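Local coordinates for oligopeptide ABC transporter, periplasmic oligopeptide-binding protein, putative (Thermotoga maritima MSB8, PDB 5IPW) that probably binds oligopeptides in the periplasm and hands them to an ABC transporter for import, at residues A[24-29]-A[254-259]; A[54-59]-A[265-270]; A[604-609]-A[628-633]. All blocks are in the same frame, centred on the assembly; numbering follows the deposited sequence.

All three contacts lie on the same side of the chain's centre. Contact 1 is buried and lays the start of helix 25-32 against the end of strand 252-257, an inner strand of a mixed sheet; it is a packing of side chains around one arginine. Contact 2, about 15 Å from it between centres, is partly buried and joins two loops by van der Waals contact, its polar bonding running within one loop or to residues outside. Contact 3, also largely buried, differs in chemistry: two short strands near the C-terminus pair through main-chain bonds. The 54-59 loop lies between these neighbours, touching both contact 1 and contact 3, which do not touch each other.

Contact 1. Residues A[24-29]-A[254-259]; sequences SPMLTK and ILERNP
Arg257 reaches across from the end of strand 252-257 and lies against Ser24, Met26 and Leu27, at the start of helix 25-32. The strand belongs to a mixed four-stranded sheet of this periplasmic binding protein fold, and the helix packs beside it, the axes of the two short segments 11.2 Å apart and inclined at 69°. The Met26 and Arg257 chains run past one another in opposite senses, with Met26 SD 3.4 Å from Arg257 CD. Beyond the sulphur the methionine bends (chi3 -86°), and Met26 CE lies 3.9 Å from Glu256 OE1. Leu27 divides its branches: Leu27 CD1 approaches Arg257 NE obliquely at 3.7 Å, while Leu27 CD2 meets Pro259 CB at 3.8 Å, the two side chains roughly perpendicular. The bend of Arg257 at chi3 (-43°) turns the chain at CD and places the NE that Leu27 CD1 approaches.

The polar ends are held from outside the two segments. Asp275 OD1 forms a salt bridge with Arg257 NH1 and a hydrogen bond with Ser24 OG, thereby tying helix start and strand end to one carboxylate, and Tyr276 OH bonds Glu256 OE1. Ser24 itself precedes the helix, and its carbonyl oxygen accepts from both Leu27 N and Thr28 N. Ser24 CB rests over one face of the Arg257 guanidinium, 3.4 Å above the plane and offset toward the rim.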
loop_
_atom_site.group_PDB
_atom_site.type_symbol
_atom_site.label_atom_id
_atom_site.label_comp_id
_atom_site.label_asym_id
_atom_site.label_seq_id
_atom_site.Cartn_x
_atom_site.Cartn_y
_atom_site.Cartn_z
ATOM N N SER A 24 14.182 -23.377 -17.002
ATOM C CA SER A 24 13.617 -23.031 -18.299
ATOM C C SER A 24 14.514 -23.567 -19.406
ATOM O O SER A 24 15.728 -23.529 -19.271
ATOM C CB SER A 24 13.479 -21.526 -18.445
ATOM O OG SER A 24 12.798 -21.202 -19.645
ATOM N N PRO A 25 13.926 -24.079 -20.498
ATOM C CA PRO A 25 14.722 -24.575 -21.628
ATOM C C PRO A 25 15.846 -23.625 -22.064
ATOM O O PRO A 25 16.978 -24.068 -22.250
ATOM C CB PRO A 25 13.685 -24.721 -22.745
ATOM C CG PRO A 25 12.415 -25.029 -22.031
ATOM C CD PRO A 25 12.482 -24.302 -20.714
ATOM N N MET A 26 15.547 -22.335 -22.197
ATOM C CA MET A 26 16.564 -21.362 -22.591
ATOM C C MET A 26 17.789 -21.408 -21.679
ATOM O O MET A 26 18.904 -21.153 -22.125
ATOM C CB MET A 26 15.994 -19.933 -22.637
ATOM C CG MET A 26 15.658 -19.322 -21.282
ATOM S SD MET A 26 15.314 -17.553 -21.332
ATOM C CE MET A 26 16.963 -16.880 -21.194
ATOM N N LEU A 27 17.590 -21.716 -20.402
ATOM C CA LEU A 27 18.717 -21.850 -19.482
ATOM C C LEU A 27 19.444 -23.179 -19.681
ATOM O O LEU A 27 20.668 -23.234 -19.569
ATOM C CB LEU A 27 18.262 -21.695 -18.032
ATOM C CG LEU A 27 17.642 -20.345 -17.679
ATOM C CD1 LEU A 27 17.254 -20.318 -16.211
ATOM C CD2 LEU A 27 18.600 -19.201 -17.973
ATOM N N THR A 28 18.698 -24.241 -19.975
ATOM C CA THR A 28 19.301 -25.542 -20.250
ATOM C C THR A 28 20.214 -25.467 -21.458
ATOM O O THR A 28 21.274 -26.080 -21.475
ATOM C CB THR A 28 18.250 -26.631 -20.505
ATOM O OG1 THR A 28 17.351 -26.703 -19.394
ATOM C CG2 THR A 28 18.917 -27.988 -20.686
ATOM N N LYS A 29 19.797 -24.717 -22.466
ATOM C CA LYS A 29 20.604 -24.549 -23.658
ATOM C C LYS A 29 21.940 -23.901 -23.301
ATOM O O LYS A 29 22.990 -24.343 -23.765
ATOM C CB LYS A 29 19.862 -23.713 -24.698
ATOM C CG LYS A 29 20.595 -23.618 -26.019
ATOM C CD LYS A 29 19.707 -23.068 -27.127
ATOM C CE LYS A 29 20.536 -22.565 -28.302
ATOM N NZ LYS A 29 19.723 -21.806 -29.294
ATOM N N ILE A 254 13.113 -4.370 -22.306
ATOM C CA ILE A 254 13.037 -5.815 -22.099
ATOM C C ILE A 254 13.730 -6.275 -20.823
ATOM O O ILE A 254 14.889 -5.927 -20.572
ATOM C CB ILE A 254 13.618 -6.592 -23.295
ATOM C CG1 ILE A 254 12.867 -6.197 -24.581
ATOM C CG2 ILE A 254 13.514 -8.095 -23.049
ATOM C CD1 ILE A 254 13.374 -6.853 -25.851
ATOM N N LEU A 255 13.001 -7.066 -20.031
ATOM C CA LEU A 255 13.569 -7.762 -18.875
ATOM C C LEU A 255 13.746 -9.236 -19.201
ATOM O O LEU A 255 12.876 -9.852 -19.795
ATOM C CB LEU A 255 12.684 -7.616 -17.645
ATOM C CG LEU A 255 12.207 -6.211 -17.300
ATOM C CD1 LEU A 255 11.061 -6.294 -16.322
ATOM C CD2 LEU A 255 13.319 -5.356 -16.726
ATOM N N GLU A 256 14.890 -9.786 -18.823
ATOM C CA GLU A 256 15.192 -11.191 -19.037
ATOM C C GLU A 256 15.258 -11.893 -17.683
ATOM O O GLU A 256 15.609 -11.293 -16.659
ATOM C CB GLU A 256 16.524 -11.332 -19.777
ATOM C CG GLU A 256 16.895 -12.751 -20.163
ATOM C CD GLU A 256 18.205 -12.826 -20.934
ATOM O OE1 GLU A 256 18.194 -13.339 -22.073
ATOM O OE2 GLU A 256 19.244 -12.378 -20.409
ATOM N N ARG A 257 14.907 -13.171 -17.681
ATOM C CA ARG A 257 14.945 -13.956 -16.467
ATOM C C ARG A 257 16.329 -13.925 -15.831
ATOM O O ARG A 257 17.345 -13.989 -16.523
ATOM C CB ARG A 257 14.535 -15.395 -16.744
ATOM C CG ARG A 257 15.444 -16.162 -17.689
ATOM C CD ARG A 257 14.831 -17.515 -17.992
ATOM N NE ARG A 257 14.326 -18.068 -16.748
ATOM C CZ ARG A 257 13.093 -18.501 -16.512
ATOM N NH1 ARG A 257 12.157 -18.549 -17.447
ATOM N NH2 ARG A 257 12.817 -18.940 -15.298
ATOM N N ASN A 258 16.342 -13.792 -14.511
ATOM C CA ASN A 258 17.559 -13.901 -13.722
ATOM C C ASN A 258 17.900 -15.369 -13.521
ATOM O O ASN A 258 17.202 -16.069 -12.779
ATOM C CB ASN A 258 17.361 -13.235 -12.363
ATOM C CG ASN A 258 18.524 -13.461 -11.431
ATOM O OD1 ASN A 258 19.512 -14.087 -11.801
ATOM N ND2 ASN A 258 18.413 -12.950 -10.208
ATOM N N PRO A 259 18.979 -15.845 -14.167
ATOM C CA PRO A 259 19.264 -17.276 -14.141
ATOM C C PRO A 259 19.697 -17.786 -12.765
ATOM O O PRO A 259 19.745 -18.994 -12.565
ATOM C CB PRO A 259 20.396 -17.424 -15.158
ATOM C CG PRO A 259 21.105 -16.115 -15.116
ATOM C CD PRO A 259 20.047 -15.085 -14.840
#

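Contact 2. Residues A[54-59]-A[265-270]; sequences EKVGQF and DIEGNQ
Val56 enters the contact first, spreading its two methyls over the 265-270 loop. Val56 CG1, anti to the backbone N (chi1 175°), lies 3.4 Å from Asp265 OD2 and 3.8 Å from Asn269 ND2. Val56 CG2 lies 4.0 Å from Ile266 CG1, and Glu267 CG lies beside both methyls of Val56. The valine thus sits against a carboxylate and an amide that are already engaged with each other: Asn269 ND2 donates to Asp265 OD2 over 2.8 Å in a nearly straight bond (174°), which reaches the oxygen on its anti side, tilted 26° out of the carboxylate plane.

Gly57 comes next and touches the loop only loosely, but its N bonds Tyr273 OH, which also bonds Asp265 OD2, so the tyrosine bridges the two loops. The opposing loop is a type I beta turn from Asp265 to Gly268 with a G1 beta bulge: Gly268 N returns to Asp265 O, Asp265 N bonds Asn269 O, and Gly268 takes a positive phi that suits a residue without a side chain.

At the end of the segment the Phe59 ring meets the residues just after the turn, Asn269 and Gln270. Gln270 O lies at the ring's edge near its plane, close to CE1, whereas Phe59 CZ is 3.5 Å from Asn269 CB. The Asn269 amide stands almost perpendicular to the ring, with planes 85° apart, and Asn269 OD1 is 3.5 Å from Phe59 CE2. Ser24 and Pro25, at the start of helix 25-32, also pack against Phe59.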
loop_
_atom_site.group_PDB
_atom_site.type_symbol
_atom_site.label_atom_id
_atom_site.label_comp_id
_atom_site.label_asym_id
_atom_site.label_seq_id
_atom_site.Cartn_x
_atom_site.Cartn_y
_atom_site.Cartn_z
ATOM N N GLU A 54 -2.764 -20.849 -8.769
ATOM C CA GLU A 54 -3.767 -21.591 -9.513
ATOM C C GLU A 54 -3.306 -23.001 -9.806
ATOM O O GLU A 54 -4.025 -23.963 -9.549
ATOM C CB GLU A 54 -4.046 -20.852 -10.818
ATOM C CG GLU A 54 -5.301 -21.273 -11.551
ATOM C CD GLU A 54 -5.425 -20.581 -12.894
ATOM O OE1 GLU A 54 -5.937 -21.220 -13.845
ATOM O OE2 GLU A 54 -4.996 -19.408 -13.001
ATOM N N LYS A 55 -2.118 -23.124 -10.377
ATOM C CA LYS A 55 -1.575 -24.422 -10.682
ATOM C C LYS A 55 -0.103 -24.322 -10.997
ATOM O O LYS A 55 0.431 -23.233 -11.188
ATOM C CB LYS A 55 -2.315 -25.046 -11.861
ATOM C CG LYS A 55 -2.237 -24.238 -13.144
ATOM C CD LYS A 55 -3.187 -24.776 -14.207
ATOM C CE LYS A 55 -2.626 -26.021 -14.862
ATOM N NZ LYS A 55 -3.533 -26.540 -15.917
ATOM N N VAL A 56 0.547 -25.475 -11.059
ATOM C CA VAL A 56 1.955 -25.531 -11.388
ATOM C C VAL A 56 2.115 -25.061 -12.827
ATOM O O VAL A 56 1.399 -25.514 -13.711
ATOM C CB VAL A 56 2.522 -26.952 -11.188
ATOM C CG1 VAL A 56 3.972 -27.048 -11.659
ATOM C CG2 VAL A 56 2.434 -27.342 -9.717
ATOM N N GLY A 57 3.053 -24.153 -13.049
ATOM C CA GLY A 57 3.193 -23.479 -14.339
ATOM C C GLY A 57 4.144 -24.139 -15.317
ATOM O O GLY A 57 4.776 -25.138 -15.004
ATOM N N GLN A 58 4.230 -23.560 -16.511
ATOM C CA GLN A 58 5.107 -24.030 -17.584
ATOM C C GLN A 58 6.071 -22.926 -17.940
ATOM O O GLN A 58 5.731 -21.742 -17.858
ATOM C CB GLN A 58 4.303 -24.396 -18.824
ATOM C CG GLN A 58 3.382 -25.580 -18.630
ATOM C CD GLN A 58 2.457 -25.794 -19.812
ATOM O OE1 GLN A 58 1.565 -24.988 -20.066
ATOM N NE2 GLN A 58 2.661 -26.888 -20.539
ATOM N N PHE A 59 7.275 -23.320 -18.332
ATOM C CA PHE A 59 8.329 -22.371 -18.646
ATOM C C PHE A 59 8.152 -21.810 -20.051
ATOM O O PHE A 59 7.793 -22.539 -20.983
ATOM C CB PHE A 59 9.697 -23.048 -18.584
ATOM C CG PHE A 59 10.217 -23.251 -17.202
ATOM C CD1 PHE A 59 10.452 -22.163 -16.377
ATOM C CD2 PHE A 59 10.518 -24.528 -16.735
ATOM C CE1 PHE A 59 10.947 -22.342 -15.099
ATOM C CE2 PHE A 59 11.013 -24.716 -15.459
ATOM C CZ PHE A 59 11.235 -23.620 -14.641
ATOM N N ASP A 265 9.163 -23.536 -7.478
ATOM C CA ASP A 265 7.861 -24.182 -7.347
ATOM C C ASP A 265 7.796 -25.238 -6.286
ATOM O O ASP A 265 8.815 -25.758 -5.854
ATOM C CB ASP A 265 7.619 -24.996 -8.623
ATOM C CG ASP A 265 6.699 -24.351 -9.532
ATOM O OD1 ASP A 265 6.282 -23.223 -9.220
ATOM O OD2 ASP A 265 6.389 -24.971 -10.559
ATOM N N ILE A 266 6.575 -25.648 -5.971
ATOM C CA ILE A 266 6.367 -26.896 -5.252
ATOM C C ILE A 266 6.894 -28.115 -6.023
ATOM O O ILE A 266 7.238 -29.110 -5.410
ATOM C CB ILE A 266 4.892 -27.102 -4.820
ATOM C CG1 ILE A 266 3.933 -27.103 -6.010
ATOM C CG2 ILE A 266 4.479 -26.020 -3.833
ATOM C CD1 ILE A 266 2.483 -27.346 -5.631
ATOM N N GLU A 267 6.956 -28.059 -7.349
ATOM C CA GLU A 267 7.591 -29.133 -8.137
ATOM C C GLU A 267 9.087 -28.922 -8.401
ATOM O O GLU A 267 9.685 -29.656 -9.182
ATOM C CB GLU A 267 6.871 -29.311 -9.482
ATOM C CG GLU A 267 5.462 -29.889 -9.381
ATOM C CD GLU A 267 5.453 -31.376 -9.047
ATOM O OE1 GLU A 267 5.894 -32.179 -9.890
ATOM O OE2 GLU A 267 5.002 -31.742 -7.936
ATOM N N GLY A 268 9.695 -27.923 -7.777
ATOM C CA GLY A 268 11.126 -27.656 -7.985
ATOM C C GLY A 268 11.525 -26.908 -9.258
ATOM O O GLY A 268 12.713 -26.830 -9.575
ATOM N N ASN A 269 10.558 -26.364 -9.995
ATOM C CA ASN A 269 10.861 -25.442 -11.099
ATOM C C ASN A 269 11.440 -24.114 -10.585
ATOM O O ASN A 269 10.812 -23.430 -9.783
ATOM C CB ASN A 269 9.604 -25.140 -11.932
ATOM C CG ASN A 269 9.020 -26.376 -12.590
ATOM O OD1 ASN A 269 9.710 -27.091 -13.305
ATOM N ND2 ASN A 269 7.737 -26.632 -12.346
ATOM N N GLN A 270 12.636 -23.763 -11.057
ATOM C CA GLN A 270 13.251 -22.480 -10.740
ATOM C C GLN A 270 12.479 -21.351 -11.409
ATOM O O GLN A 270 12.368 -21.293 -12.634
ATOM C CB GLN A 270 14.708 -22.431 -11.214
ATOM C CG GLN A 270 15.378 -21.083 -10.965
ATOM C CD GLN A 270 16.718 -20.922 -11.664
ATOM O OE1 GLN A 270 16.924 -21.438 -12.765
ATOM N NE2 GLN A 270 17.630 -20.176 -11.037
#

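Contact 3. Residues A[604-609]-A[628-633]; sequences NFRNVP and QFFIEQ
Phe605 and Ile631 face each other as a non-hydrogen-bonded pair, and Arg606 and Phe630 as a hydrogen-bonded one, in a two-stranded antiparallel ribbon. Arg606 N donates to Phe630 O (2.7 Å), Phe630 N returns a bond to Arg606 O (3.2 Å), and Glu632 N continues the ladder to Asn604 O. On the Phe605 face, Ile631 CG1 lies 3.6 Å from Phe605 CD2, and Phe629 CD2 meets the edge of the Phe605 ring near its plane. The Phe629 ring in turn has Val608 CG2 over its centre, 4.1 Å from the centroid. On the face of Arg606 and Phe630, the Phe630 ring receives Arg606 CB over its face in a CH-pi contact, 3.7 Å from the centroid.

Asn607 and Gln628 exchange amide-to-backbone bonds: Asn607 ND2 donates to Gln628 O (2.7 Å) and Gln628 NE2 to Asn607 O (3.0 Å). NE2 also bonds Met625 O, and Asn607 OD1 accepts from the backbone amides of Glu54 and Lys55, in the 54-59 loop. An alanine in place of Asn607 would probably leave Gln628 O without this donor and those two amides without their shared acceptor. Arg606 NH1 makes a salt bridge to Glu54 OE1. Beyond the ribbon, Phe605 meets Trp63 of strand 62-67, Phe605 and Phe629 touch Met299 of strand 299-300, and Val608 packs on Leu329 and Trp331 of strand 326-333.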
loop_
_atom_site.group_PDB
_atom_site.type_symbol
_atom_site.label_atom_id
_atom_site.label_comp_id
_atom_site.label_asym_id
_atom_site.label_seq_id
_atom_site.Cartn_x
_atom_site.Cartn_y
_atom_site.Cartn_z
ATOM N N ASN A 604 -4.770 -17.284 -21.625
ATOM C CA ASN A 604 -3.663 -18.233 -21.507
ATOM C C ASN A 604 -2.559 -17.731 -20.568
ATOM O O ASN A 604 -1.466 -18.305 -20.512
ATOM C CB ASN A 604 -3.092 -18.563 -22.888
ATOM C CG ASN A 604 -2.321 -17.410 -23.507
ATOM O OD1 ASN A 604 -2.622 -16.232 -23.270
ATOM N ND2 ASN A 604 -1.313 -17.748 -24.315
ATOM N N PHE A 605 -2.865 -16.656 -19.842
ATOM C CA PHE A 605 -1.958 -16.071 -18.876
ATOM C C PHE A 605 -2.490 -16.396 -17.484
ATOM O O PHE A 605 -3.558 -15.918 -17.087
ATOM C CB PHE A 605 -1.856 -14.563 -19.079
ATOM C CG PHE A 605 -0.676 -13.950 -18.390
ATOM C CD1 PHE A 605 -0.749 -13.585 -17.059
ATOM C CD2 PHE A 605 0.519 -13.765 -19.073
ATOM C CE1 PHE A 605 0.345 -13.031 -16.420
ATOM C CE2 PHE A 605 1.613 -13.205 -18.447
ATOM C CZ PHE A 605 1.526 -12.835 -17.116
ATOM N N ARG A 606 -1.733 -17.198 -16.744
ATOM C CA ARG A 606 -2.268 -17.914 -15.599
ATOM C C ARG A 606 -1.563 -17.598 -14.297
ATOM O O ARG A 606 -0.592 -16.844 -14.281
ATOM C CB ARG A 606 -2.211 -19.410 -15.899
ATOM C CG ARG A 606 -3.259 -19.844 -16.906
ATOM C CD ARG A 606 -4.635 -19.779 -16.271
ATOM N NE ARG A 606 -5.613 -19.129 -17.124
ATOM C CZ ARG A 606 -6.866 -18.851 -16.764
ATOM N NH1 ARG A 606 -7.315 -19.154 -15.551
ATOM N NH2 ARG A 606 -7.681 -18.261 -17.633
ATOM N N ASN A 607 -2.080 -18.175 -13.207
ATOM C CA ASN A 607 -1.597 -17.937 -11.838
ATOM C C ASN A 607 -1.800 -16.488 -11.396
ATOM O O ASN A 607 -1.080 -15.988 -10.528
ATOM C CB ASN A 607 -0.121 -18.369 -11.663
ATOM C CG ASN A 607 0.042 -19.870 -11.408
ATOM O OD1 ASN A 607 -0.904 -20.580 -11.101
ATOM N ND2 ASN A 607 1.262 -20.344 -11.529
ATOM N N VAL A 608 -2.791 -15.824 -11.989
ATOM C CA VAL A 608 -3.164 -14.466 -11.597
ATOM C C VAL A 608 -4.404 -14.568 -10.714
ATOM O O VAL A 608 -5.397 -15.154 -11.133
ATOM C CB VAL A 608 -3.495 -13.574 -12.814
ATOM C CG1 VAL A 608 -3.714 -12.138 -12.378
ATOM C CG2 VAL A 608 -2.373 -13.619 -13.849
ATOM N N PRO A 609 -4.353 -13.999 -9.492
ATOM C CA PRO A 609 -5.487 -14.075 -8.563
ATOM C C PRO A 609 -6.753 -13.405 -9.077
ATOM O O PRO A 609 -6.693 -12.303 -9.612
ATOM C CB PRO A 609 -4.991 -13.331 -7.311
ATOM C CG PRO A 609 -3.528 -13.248 -7.447
ATOM C CD PRO A 609 -3.205 -13.293 -8.905
ATOM N N GLN A 628 5.467 -16.077 -10.129
ATOM C CA GLN A 628 4.829 -17.372 -10.445
ATOM C C GLN A 628 3.686 -17.279 -11.456
ATOM O O GLN A 628 2.944 -18.246 -11.644
ATOM C CB GLN A 628 4.366 -18.120 -9.168
ATOM C CG GLN A 628 3.431 -17.385 -8.224
ATOM C CD GLN A 628 1.989 -17.370 -8.672
ATOM O OE1 GLN A 628 1.364 -18.417 -8.822
ATOM N NE2 GLN A 628 1.441 -16.173 -8.873
ATOM N N PHE A 629 3.544 -16.131 -12.109
ATOM C CA PHE A 629 2.657 -16.032 -13.273
ATOM C C PHE A 629 3.255 -16.877 -14.368
ATOM O O PHE A 629 4.474 -17.012 -14.440
ATOM C CB PHE A 629 2.565 -14.604 -13.804
ATOM C CG PHE A 629 1.864 -13.630 -12.893
ATOM C CD1 PHE A 629 1.150 -14.043 -11.776
ATOM C CD2 PHE A 629 1.882 -12.280 -13.203
ATOM C CE1 PHE A 629 0.505 -13.122 -10.963
ATOM C CE2 PHE A 629 1.222 -11.355 -12.411
ATOM C CZ PHE A 629 0.543 -11.774 -11.282
ATOM N N PHE A 630 2.411 -17.446 -15.219
ATOM C CA PHE A 630 2.905 -18.132 -16.408
ATOM C C PHE A 630 1.985 -18.025 -17.612
ATOM O O PHE A 630 0.813 -17.688 -17.485
ATOM C CB PHE A 630 3.213 -19.605 -16.110
ATOM C CG PHE A 630 1.997 -20.506 -16.035
ATOM C CD1 PHE A 630 1.222 -20.556 -14.888
ATOM C CD2 PHE A 630 1.671 -21.345 -17.086
ATOM C CE1 PHE A 630 0.132 -21.409 -14.800
ATOM C CE2 PHE A 630 0.581 -22.198 -17.005
ATOM C CZ PHE A 630 -0.193 -22.226 -15.860
ATOM N N ILE A 631 2.558 -18.334 -18.772
ATOM C CA ILE A 631 1.849 -18.385 -20.040
ATOM C C ILE A 631 1.738 -19.840 -20.473
ATOM O O ILE A 631 2.742 -20.549 -20.555
ATOM C CB ILE A 631 2.619 -17.596 -21.132
ATOM C CG1 ILE A 631 2.715 -16.122 -20.749
ATOM C CG2 ILE A 631 1.945 -17.717 -22.493
ATOM C CD1 ILE A 631 3.904 -15.423 -21.366
ATOM N N GLU A 632 0.524 -20.276 -20.790
ATOM C CA GLU A 632 0.313 -21.651 -21.231
ATOM C C GLU A 632 1.166 -21.962 -22.454
ATOM O O GLU A 632 1.312 -21.126 -23.333
ATOM C CB GLU A 632 -1.160 -21.890 -21.543
ATOM C CG GLU A 632 -2.028 -21.873 -20.300
ATOM C CD GLU A 632 -3.510 -21.976 -20.585
ATOM O OE1 GLU A 632 -3.929 -21.780 -21.745
ATOM O OE2 GLU A 632 -4.267 -22.237 -19.622
ATOM N N GLN A 633 1.752 -23.153 -22.479
ATOM C CA GLN A 633 2.545 -23.617 -23.610
ATOM C C GLN A 633 1.838 -24.801 -24.250
ATOM O O GLN A 633 1.749 -24.874 -25.473
ATOM C CB GLN A 633 3.956 -24.032 -23.175
ATOM C CG GLN A 633 4.713 -22.999 -22.351
ATOM C CD GLN A 633 5.111 -21.759 -23.145
ATOM O OE1 GLN A 633 5.851 -21.850 -24.118
ATOM N NE2 GLN A 633 4.638 -20.589 -22.711
HETATM O O HOH W 1 -1.014 -20.675 -25.039
#